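Local coordinates for ORC1-type DNA replication protein 2 (Aeropyrum pernix, PDB 1W5T), which binds DNA and ATP and takes part in regulating DNA replication, as an archaeal member of the Cdc6/Orc family of AAA+ ATPases, at residues T111-Q116 with Y134-Y139; T343-K348 with V398-I403; R166-I171 with G176-G181. One frame throughout, in Å; residues are numbered along the deposited sequence.

Contact 1: T111-Q116 with Y134-Y139; sequences TGYPIQ and YVENHY
The hydroxyl of Tyr113 meets the imidazole of His138 where a loop of the AAA+ ATPase domain packs on the Schellman motif that ends helix 122-136. Tyr113 OH lies 2.6 Å from His138 ND1 in a hydrogen bond, and either group could be the donor. His138 ND1 sits at the edge of the tyrosine ring, near its plane. The two rings are therefore joined rim to rim, with planes 20° apart, and neither lies over the other. Glu136 adds an apolar contact: its CG is 3.6 Å from Tyr113 CE2. A bend at chi2 (-88°) brings its CD near CE2 too. Its CB lies over the centre of the His138 ring, 3.5 Å above the plane, so one residue packs on both partners.

Backbone turns position these groups. Asn137, with positive phi, is the C-prime residue of the Schellman motif. Its N bonds to Tyr134 O at 3.3 Å, and His138 N reaches back to Leu133 O. The chain thus turns out of the helix and brings His138 round toward Tyr113. Outside the pair, Lys88 of strand 87-93 touches both Tyr113 and His138, and Leu133 also packs on both. On the other side of the contact, Gly112 takes positive phi just after helix 100-111. Thr111, the residue before it, forms an ST turn: its OG1 accepts from Tyr113 N at 3.0 Å, with an N-H...O angle of 164°.

Contact 2: T343-K348 with V398-I403; sequences TMYNVK and VVDNII
The C-terminal end of helix 330-345 faces the side of helix 392-408, and the CA atoms of Tyr345 and Ile403 are 8.6 Å apart. Tyr345 spans the gap. Its CG lies beside the backbone N (chi1 -69°), which sends the ring across to the other helix. Ile403 meets the ring with two branches. Its CG2 is 3.6 Å from Tyr345 CD2, and its CD1 lies 3.5 Å from Tyr345 OH. The two side chains run at about a right angle to each other. Beyond the ring, Tyr345 OH donates a weak hydrogen bond to Asp400 OD1 at 2.9 Å. OD1 lies near the ring plane, and the carboxylate is turned 39° from that plane.

The stronger partner of Asp400 is Arg315, which forms a salt bridge with OD2. This probably keeps the carboxylate charged and helps to orient it toward the tyrosine. The contact belongs to the winged-helix region at the C-terminal end of the protein. Helix 308-322 completes its surroundings: Ile312 and Arg315 pack on Tyr345, and Leu311 packs on Ile403.

Contact 3: R166-I171 with G176-G181; sequences RVHEEI and GVNRIG
With CG beside its backbone N (chi1 -47°), His168 reaches from helix 167-170 to the segment that leads into strand 180-186. Asn178, whose CG also lies beside its backbone N, brings its side chain against the same ring. This is a helix-to-strand connection in the AAA+ ATPase domain: a short loop leads from the helix back into the parallel sheet.

The hydrogen bond from His168 NE2 to Ile180 O is 2.8 Å long and nearly straight, at 168°. The donor lies in the carbonyl plane and uses a lone pair of the oxygen, at a C=O...N angle of 125°. The oxygen is also close to the ring plane. NE2 therefore carries a hydrogen.

Both faces of the imidazole are packed. Asn178 CB lies over one, 3.7 Å from the ring centroid, in a CH-pi contact. The asparagine amide is nearly parallel to the ring, and its OD1 comes within 3.2 Å of His168 CB. Over the opposite face is Val167 CG1, which also touches Ile180 CB at 4.4 Å. These two layers and the bond at the edge should hold the ring firmly in one rotation.

Leu126 of helix 122-136 packs on Val167, and Leu133 of the same helix packs on Ile180. Ser49 touches both His168 and Asn178. The side chain of Arg179 starts out away from helix 167-170; its NH2 forms a salt bridge with Asp175. The ring also meets the backbone, where His168 CE1 lies 3.4 Å from Arg179 N.

In the fold
From the N terminus, contact 1 comes first. It closes the loop that runs through helix 122-136 and ties the loop after helix 100-111 to the C-terminal end of helix 122-136, just before strand 139-145. Contact 3 follows and closes a much shorter loop, joining helix 167-170 to strand 180-186. Contact 2 comes last, spanning 50 residues between helices 330-345 and 392-408. The three are in series; none nests in or crosses another. Contacts 1 and 3 touch within the AAA+ domain, where Asn137 OD1 and Arg179 NH1 lie 3.0 Å apart. Contact 2, in the winged-helix region, is across the chain's centre, its centre 57 Å from that of contact 1.

Contact 1: T111-Q116 with Y134-Y139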
loop_
_atom_site.group_PDB
_atom_site.type_symbol
_atom_site.label_atom_id
_atom_site.label_comp_id
_atom_site.label_asym_id
_atom_site.label_seq_id
_atom_site.Cartn_x
_atom_site.Cartn_y
_atom_site.Cartn_z
ATOM N N THR A 111 -21.643 9.369 4.901
ATOM C CA THR A 111 -22.949 8.900 4.458
ATOM C C THR A 111 -23.829 10.120 4.273
ATOM O O THR A 111 -24.808 10.079 3.538
ATOM C CB THR A 111 -23.626 7.987 5.517
ATOM O OG1 THR A 111 -23.841 8.728 6.742
ATOM C CG2 THR A 111 -22.730 6.800 5.907
ATOM N N GLY A 112 -23.511 11.182 5.008
ATOM C CA GLY A 112 -24.371 12.357 5.092
ATOM C C GLY A 112 -25.574 12.226 6.001
ATOM O O GLY A 112 -26.347 13.179 6.122
ATOM N N TYR A 113 -25.762 11.062 6.617
ATOM C CA TYR A 113 -26.913 10.828 7.505
ATOM C C TYR A 113 -26.851 11.698 8.761
ATOM O O TYR A 113 -25.765 11.945 9.325
ATOM C CB TYR A 113 -26.990 9.353 7.934
ATOM C CG TYR A 113 -27.292 8.330 6.850
ATOM C CD1 TYR A 113 -26.710 7.063 6.929
ATOM C CD2 TYR A 113 -28.142 8.611 5.770
ATOM C CE1 TYR A 113 -26.944 6.091 5.985
ATOM C CE2 TYR A 113 -28.415 7.628 4.777
ATOM C CZ TYR A 113 -27.809 6.342 4.905
ATOM O OH TYR A 113 -27.990 5.273 4.008
ATOM N N PRO A 114 -27.987 12.190 9.227
ATOM C CA PRO A 114 -27.943 13.081 10.392
ATOM C C PRO A 114 -27.972 12.219 11.633
ATOM O O PRO A 114 -28.995 11.808 12.147
ATOM C CB PRO A 114 -29.184 13.949 10.209
ATOM C CG PRO A 114 -30.148 13.091 9.414
ATOM C CD PRO A 114 -29.373 11.972 8.761
ATOM N N ILE A 115 -26.785 11.853 12.062
ATOM C CA ILE A 115 -26.627 10.978 13.195
ATOM C C ILE A 115 -25.750 11.771 14.129
ATOM O O ILE A 115 -24.720 12.233 13.718
ATOM C CB ILE A 115 -25.947 9.680 12.778
ATOM C CG1 ILE A 115 -26.966 8.729 12.162
ATOM C CG2 ILE A 115 -25.231 9.017 13.989
ATOM C CD1 ILE A 115 -26.335 7.670 11.282
ATOM N N GLN A 116 -26.181 11.932 15.380
ATOM C CA GLN A 116 -25.422 12.698 16.342
ATOM C C GLN A 116 -24.425 11.776 16.949
ATOM O O GLN A 116 -24.744 10.726 17.495
ATOM C CB GLN A 116 -26.301 13.344 17.407
ATOM C CG GLN A 116 -25.503 14.197 18.420
ATOM C CD GLN A 116 -24.681 15.361 17.809
ATOM O OE1 GLN A 116 -25.198 16.470 17.632
ATOM N NE2 GLN A 116 -23.414 15.099 17.485
ATOM N N TYR A 134 -31.165 0.874 7.278
ATOM C CA TYR A 134 -32.447 0.202 7.183
ATOM C C TYR A 134 -33.590 1.201 6.819
ATOM O O TYR A 134 -34.403 0.929 5.920
ATOM C CB TYR A 134 -32.727 -0.585 8.492
ATOM C CG TYR A 134 -34.186 -0.883 8.688
ATOM C CD1 TYR A 134 -34.799 -1.896 7.991
ATOM C CD2 TYR A 134 -34.966 -0.087 9.509
ATOM C CE1 TYR A 134 -36.175 -2.139 8.141
ATOM C CE2 TYR A 134 -36.330 -0.330 9.668
ATOM C CZ TYR A 134 -36.909 -1.346 8.992
ATOM O OH TYR A 134 -38.252 -1.554 9.124
ATOM N N VAL A 135 -33.654 2.350 7.508
ATOM C CA VAL A 135 -34.691 3.338 7.185
ATOM C C VAL A 135 -34.667 3.676 5.693
ATOM O O VAL A 135 -35.687 3.608 5.002
ATOM C CB VAL A 135 -34.646 4.570 8.101
ATOM C CG1 VAL A 135 -35.538 5.694 7.573
ATOM C CG2 VAL A 135 -35.048 4.142 9.521
ATOM N N GLU A 136 -33.466 3.896 5.199
ATOM C CA GLU A 136 -33.237 4.429 3.875
ATOM C C GLU A 136 -33.292 3.405 2.776
ATOM O O GLU A 136 -33.515 3.754 1.611
ATOM C CB GLU A 136 -31.845 5.067 3.850
ATOM C CG GLU A 136 -31.746 6.283 4.729
ATOM C CD GLU A 136 -32.149 7.523 3.982
ATOM O OE1 GLU A 136 -32.080 8.611 4.590
ATOM O OE2 GLU A 136 -32.515 7.385 2.775
ATOM N N ASN A 137 -33.101 2.152 3.153
ATOM C CA ASN A 137 -32.959 1.061 2.209
ATOM C C ASN A 137 -31.677 1.222 1.407
ATOM O O ASN A 137 -31.681 1.098 0.195
ATOM C CB ASN A 137 -34.193 0.918 1.301
ATOM C CG ASN A 137 -34.218 -0.402 0.552
ATOM O OD1 ASN A 137 -33.349 -1.282 0.755
ATOM N ND2 ASN A 137 -35.194 -0.544 -0.335
ATOM N N HIS A 138 -30.590 1.523 2.113
ATOM C CA HIS A 138 -29.295 1.689 1.520
ATOM C C HIS A 138 -28.317 0.576 2.001
ATOM O O HIS A 138 -28.471 -0.032 3.079
ATOM C CB HIS A 138 -28.731 3.057 1.936
ATOM C CG HIS A 138 -29.374 4.234 1.292
ATOM N ND1 HIS A 138 -29.074 5.532 1.665
ATOM C CD2 HIS A 138 -30.307 4.331 0.316
ATOM C CE1 HIS A 138 -29.774 6.378 0.925
ATOM N NE2 HIS A 138 -30.528 5.675 0.088
ATOM N N TYR A 139 -27.272 0.345 1.226
ATOM C CA TYR A 139 -26.155 -0.498 1.657
ATOM C C TYR A 139 -24.867 0.367 1.771
ATOM O O TYR A 139 -24.759 1.417 1.134
ATOM C CB TYR A 139 -25.982 -1.599 0.641
ATOM C CG TYR A 139 -27.249 -2.396 0.471
ATOM C CD1 TYR A 139 -28.287 -1.978 -0.412
ATOM C CD2 TYR A 139 -27.435 -3.548 1.204
ATOM C CE1 TYR A 139 -29.473 -2.734 -0.530
ATOM C CE2 TYR A 139 -28.589 -4.304 1.087
ATOM C CZ TYR A 139 -29.588 -3.916 0.231
ATOM O OH TYR A 139 -30.700 -4.741 0.164
#

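Contact 2: T343-K348 with V398-I403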
loop_
_atom_site.group_PDB
_atom_site.type_symbol
_atom_site.label_atom_id
_atom_site.label_comp_id
_atom_site.label_asym_id
_atom_site.label_seq_id
_atom_site.Cartn_x
_atom_site.Cartn_y
_atom_site.Cartn_z
ATOM N N THR A 343 35.330 -4.070 15.402
ATOM C CA THR A 343 36.138 -2.905 15.042
ATOM C C THR A 343 35.343 -1.615 14.777
ATOM O O THR A 343 35.569 -0.615 15.458
ATOM C CB THR A 343 37.173 -3.236 13.897
ATOM O OG1 THR A 343 36.619 -4.166 12.965
ATOM C CG2 THR A 343 38.377 -4.002 14.454
ATOM N N MET A 344 34.410 -1.632 13.826
ATOM C CA MET A 344 33.617 -0.434 13.512
ATOM C C MET A 344 32.600 -0.051 14.570
ATOM O O MET A 344 32.342 1.133 14.752
ATOM C CB MET A 344 32.906 -0.548 12.162
ATOM C CG MET A 344 32.745 0.805 11.439
ATOM S SD MET A 344 31.525 0.836 10.085
ATOM C CE MET A 344 31.922 -0.786 9.242
ATOM N N TYR A 345 32.023 -1.031 15.263
ATOM C CA TYR A 345 30.882 -0.739 16.143
ATOM C C TYR A 345 31.088 -0.941 17.647
ATOM O O TYR A 345 30.213 -0.597 18.436
ATOM C CB TYR A 345 29.617 -1.492 15.662
ATOM C CG TYR A 345 29.104 -0.950 14.360
ATOM C CD1 TYR A 345 29.266 -1.662 13.176
ATOM C CD2 TYR A 345 28.493 0.301 14.299
ATOM C CE1 TYR A 345 28.827 -1.146 11.983
ATOM C CE2 TYR A 345 28.047 0.819 13.101
ATOM C CZ TYR A 345 28.215 0.094 11.946
ATOM O OH TYR A 345 27.767 0.608 10.731
ATOM N N ASN A 346 32.231 -1.507 18.029
ATOM C CA ASN A 346 32.549 -1.857 19.429
ATOM C C ASN A 346 31.432 -2.626 20.174
ATOM O O ASN A 346 31.106 -2.321 21.333
ATOM C CB ASN A 346 33.053 -0.636 20.241
ATOM C CG ASN A 346 33.556 0.518 19.349
ATOM O OD1 ASN A 346 32.979 1.616 19.364
ATOM N ND2 ASN A 346 34.629 0.272 18.568
ATOM N N VAL A 347 30.844 -3.610 19.487
ATOM C CA VAL A 347 29.907 -4.559 20.089
ATOM C C VAL A 347 30.397 -5.976 19.775
ATOM O O VAL A 347 30.973 -6.215 18.692
ATOM C CB VAL A 347 28.435 -4.379 19.567
ATOM C CG1 VAL A 347 27.796 -3.105 20.114
ATOM C CG2 VAL A 347 28.344 -4.433 18.028
ATOM N N LYS A 348 30.198 -6.926 20.688
ATOM C CA LYS A 348 30.646 -8.290 20.371
ATOM C C LYS A 348 29.664 -9.002 19.390
ATOM O O LYS A 348 28.435 -8.894 19.546
ATOM C CB LYS A 348 30.994 -9.124 21.629
ATOM C CG LYS A 348 29.844 -9.358 22.593
ATOM C CD LYS A 348 29.451 -10.846 22.678
ATOM C CE LYS A 348 28.207 -11.054 23.562
ATOM N NZ LYS A 348 27.058 -11.691 22.833
ATOM N N VAL A 398 21.456 6.332 6.318
ATOM C CA VAL A 398 20.348 6.225 7.283
ATOM C C VAL A 398 20.684 5.222 8.378
ATOM O O VAL A 398 20.573 5.503 9.584
ATOM C CB VAL A 398 19.013 5.811 6.590
ATOM C CG1 VAL A 398 17.879 5.677 7.592
ATOM C CG2 VAL A 398 18.603 6.810 5.531
ATOM N N VAL A 399 21.143 4.060 7.942
ATOM C CA VAL A 399 21.440 2.956 8.830
ATOM C C VAL A 399 22.511 3.321 9.850
ATOM O O VAL A 399 22.343 3.039 11.051
ATOM C CB VAL A 399 21.756 1.668 8.014
ATOM C CG1 VAL A 399 22.231 0.530 8.892
ATOM C CG2 VAL A 399 20.497 1.258 7.251
ATOM N N ASP A 400 23.585 3.973 9.394
ATOM C CA ASP A 400 24.660 4.351 10.325
ATOM C C ASP A 400 24.155 5.200 11.498
ATOM O O ASP A 400 24.482 4.887 12.655
ATOM C CB ASP A 400 25.821 5.073 9.641
ATOM C CG ASP A 400 26.697 4.137 8.840
ATOM O OD1 ASP A 400 26.875 2.970 9.259
ATOM O OD2 ASP A 400 27.247 4.485 7.772
ATOM N N ASN A 401 23.365 6.241 11.193
ATOM C CA ASN A 401 22.812 7.149 12.206
ATOM C C ASN A 401 21.893 6.417 13.200
ATOM O O ASN A 401 21.835 6.752 14.370
ATOM C CB ASN A 401 22.117 8.388 11.583
ATOM C CG ASN A 401 23.068 9.240 10.663
ATOM O OD1 ASN A 401 24.307 9.163 10.757
ATOM N ND2 ASN A 401 22.466 10.045 9.762
ATOM N N ILE A 402 21.216 5.384 12.736
ATOM C CA ILE A 402 20.286 4.660 13.577
ATOM C C ILE A 402 21.082 3.771 14.513
ATOM O O ILE A 402 20.728 3.622 15.695
ATOM C CB ILE A 402 19.270 3.885 12.718
ATOM C CG1 ILE A 402 18.433 4.886 11.906
ATOM C CG2 ILE A 402 18.384 3.047 13.578
ATOM C CD1 ILE A 402 17.415 4.280 10.928
ATOM N N ILE A 403 22.186 3.233 14.024
ATOM C CA ILE A 403 23.023 2.436 14.894
ATOM C C ILE A 403 23.606 3.338 15.987
ATOM O O ILE A 403 23.564 2.986 17.170
ATOM C CB ILE A 403 24.142 1.682 14.139
ATOM C CG1 ILE A 403 23.558 0.644 13.176
ATOM C CG2 ILE A 403 25.059 0.995 15.134
ATOM C CD1 ILE A 403 24.483 0.357 11.977
#

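Contact 3: R166-I171 with G176-G181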
loop_
_atom_site.group_PDB
_atom_site.type_symbol
_atom_site.label_atom_id
_atom_site.label_comp_id
_atom_site.label_asym_id
_atom_site.label_seq_id
_atom_site.Cartn_x
_atom_site.Cartn_y
_atom_site.Cartn_z
ATOM N N ARG A 166 -17.606 -7.885 12.634
ATOM C CA ARG A 166 -18.689 -8.863 12.770
ATOM C C ARG A 166 -20.004 -8.187 13.173
ATOM O O ARG A 166 -20.806 -8.757 13.925
ATOM C CB ARG A 166 -18.289 -9.962 13.761
ATOM C CG ARG A 166 -17.293 -10.967 13.155
ATOM C CD ARG A 166 -16.502 -11.786 14.154
ATOM N NE ARG A 166 -16.705 -13.221 13.940
ATOM C CZ ARG A 166 -17.381 -14.004 14.764
ATOM N NH1 ARG A 166 -17.920 -13.501 15.883
ATOM N NH2 ARG A 166 -17.521 -15.286 14.481
ATOM N N VAL A 167 -20.223 -6.989 12.635
ATOM C CA VAL A 167 -21.357 -6.144 12.966
ATOM C C VAL A 167 -22.764 -6.796 12.875
ATOM O O VAL A 167 -23.604 -6.612 13.760
ATOM C CB VAL A 167 -21.306 -4.826 12.161
ATOM C CG1 VAL A 167 -21.339 -5.119 10.658
ATOM C CG2 VAL A 167 -22.427 -3.869 12.589
ATOM N N HIS A 168 -23.009 -7.557 11.830
ATOM C CA HIS A 168 -24.312 -8.208 11.652
ATOM C C HIS A 168 -24.637 -9.394 12.582
ATOM O O HIS A 168 -25.775 -9.893 12.575
ATOM C CB HIS A 168 -24.472 -8.594 10.198
ATOM C CG HIS A 168 -24.103 -7.489 9.268
ATOM N ND1 HIS A 168 -24.724 -6.260 9.303
ATOM C CD2 HIS A 168 -23.141 -7.400 8.320
ATOM C CE1 HIS A 168 -24.190 -5.475 8.385
ATOM N NE2 HIS A 168 -23.237 -6.146 7.768
ATOM N N GLU A 169 -23.639 -9.835 13.355
ATOM C CA GLU A 169 -23.812 -10.820 14.425
ATOM C C GLU A 169 -23.999 -10.107 15.752
ATOM O O GLU A 169 -24.691 -10.621 16.626
ATOM C CB GLU A 169 -22.595 -11.740 14.533
ATOM C CG GLU A 169 -22.365 -12.655 13.331
ATOM C CD GLU A 169 -21.139 -13.543 13.504
ATOM O OE1 GLU A 169 -20.412 -13.747 12.508
ATOM O OE2 GLU A 169 -20.893 -14.041 14.639
ATOM N N GLU A 170 -23.396 -8.926 15.902
ATOM C CA GLU A 170 -23.494 -8.158 17.144
ATOM C C GLU A 170 -24.662 -7.182 17.121
ATOM O O GLU A 170 -25.293 -6.928 18.157
ATOM C CB GLU A 170 -22.207 -7.371 17.399
ATOM C CG GLU A 170 -21.038 -8.213 17.892
ATOM C CD GLU A 170 -20.601 -7.860 19.314
ATOM O OE1 GLU A 170 -19.671 -8.520 19.836
ATOM O OE2 GLU A 170 -21.171 -6.922 19.921
ATOM N N ILE A 171 -24.915 -6.587 15.955
ATOM C CA ILE A 171 -25.954 -5.579 15.826
ATOM C C ILE A 171 -26.854 -5.941 14.669
ATOM O O ILE A 171 -26.621 -5.482 13.553
ATOM C CB ILE A 171 -25.354 -4.170 15.658
ATOM C CG1 ILE A 171 -24.348 -3.890 16.771
ATOM C CG2 ILE A 171 -26.458 -3.112 15.670
ATOM C CD1 ILE A 171 -23.500 -2.691 16.528
ATOM N N GLY A 176 -33.462 -7.906 9.474
ATOM C CA GLY A 176 -32.484 -8.960 9.212
ATOM C C GLY A 176 -31.701 -8.892 7.897
ATOM O O GLY A 176 -31.104 -9.903 7.462
ATOM N N VAL A 177 -31.733 -7.727 7.241
ATOM C CA VAL A 177 -30.938 -7.491 6.042
ATOM C C VAL A 177 -29.567 -6.886 6.466
ATOM O O VAL A 177 -29.511 -5.794 7.045
ATOM C CB VAL A 177 -31.700 -6.576 5.007
ATOM C CG1 VAL A 177 -30.914 -6.379 3.741
ATOM C CG2 VAL A 177 -33.055 -7.181 4.605
ATOM N N ASN A 178 -28.485 -7.634 6.229
ATOM C CA ASN A 178 -27.103 -7.164 6.420
ATOM C C ASN A 178 -26.772 -6.069 5.399
ATOM O O ASN A 178 -26.879 -6.310 4.179
ATOM C CB ASN A 178 -26.132 -8.324 6.234
ATOM C CG ASN A 178 -26.359 -9.470 7.248
ATOM O OD1 ASN A 178 -27.001 -9.298 8.284
ATOM N ND2 ASN A 178 -25.831 -10.630 6.939
ATOM N N ARG A 179 -26.340 -4.892 5.862
ATOM C CA ARG A 179 -26.169 -3.764 4.934
ATOM C C ARG A 179 -24.817 -3.074 4.978
ATOM O O ARG A 179 -24.689 -1.958 4.482
ATOM C CB ARG A 179 -27.262 -2.712 5.169
ATOM C CG ARG A 179 -28.663 -3.261 5.245
ATOM C CD ARG A 179 -29.677 -2.158 5.201
ATOM N NE ARG A 179 -31.025 -2.654 5.123
ATOM C CZ ARG A 179 -31.786 -2.696 4.061
ATOM N NH1 ARG A 179 -31.396 -2.261 2.855
ATOM N NH2 ARG A 179 -33.003 -3.200 4.231
ATOM N N ILE A 180 -23.819 -3.726 5.565
ATOM C CA ILE A 180 -22.469 -3.146 5.685
ATOM C C ILE A 180 -21.420 -4.182 5.305
ATOM O O ILE A 180 -21.377 -5.266 5.899
ATOM C CB ILE A 180 -22.155 -2.656 7.123
ATOM C CG1 ILE A 180 -23.211 -1.689 7.642
ATOM C CG2 ILE A 180 -20.817 -1.898 7.125
ATOM C CD1 ILE A 180 -22.961 -1.302 9.051
ATOM N N GLY A 181 -20.587 -3.866 4.320
ATOM C CA GLY A 181 -19.441 -4.700 4.017
ATOM C C GLY A 181 -18.160 -3.897 4.130
ATOM O O GLY A 181 -18.193 -2.682 4.293
#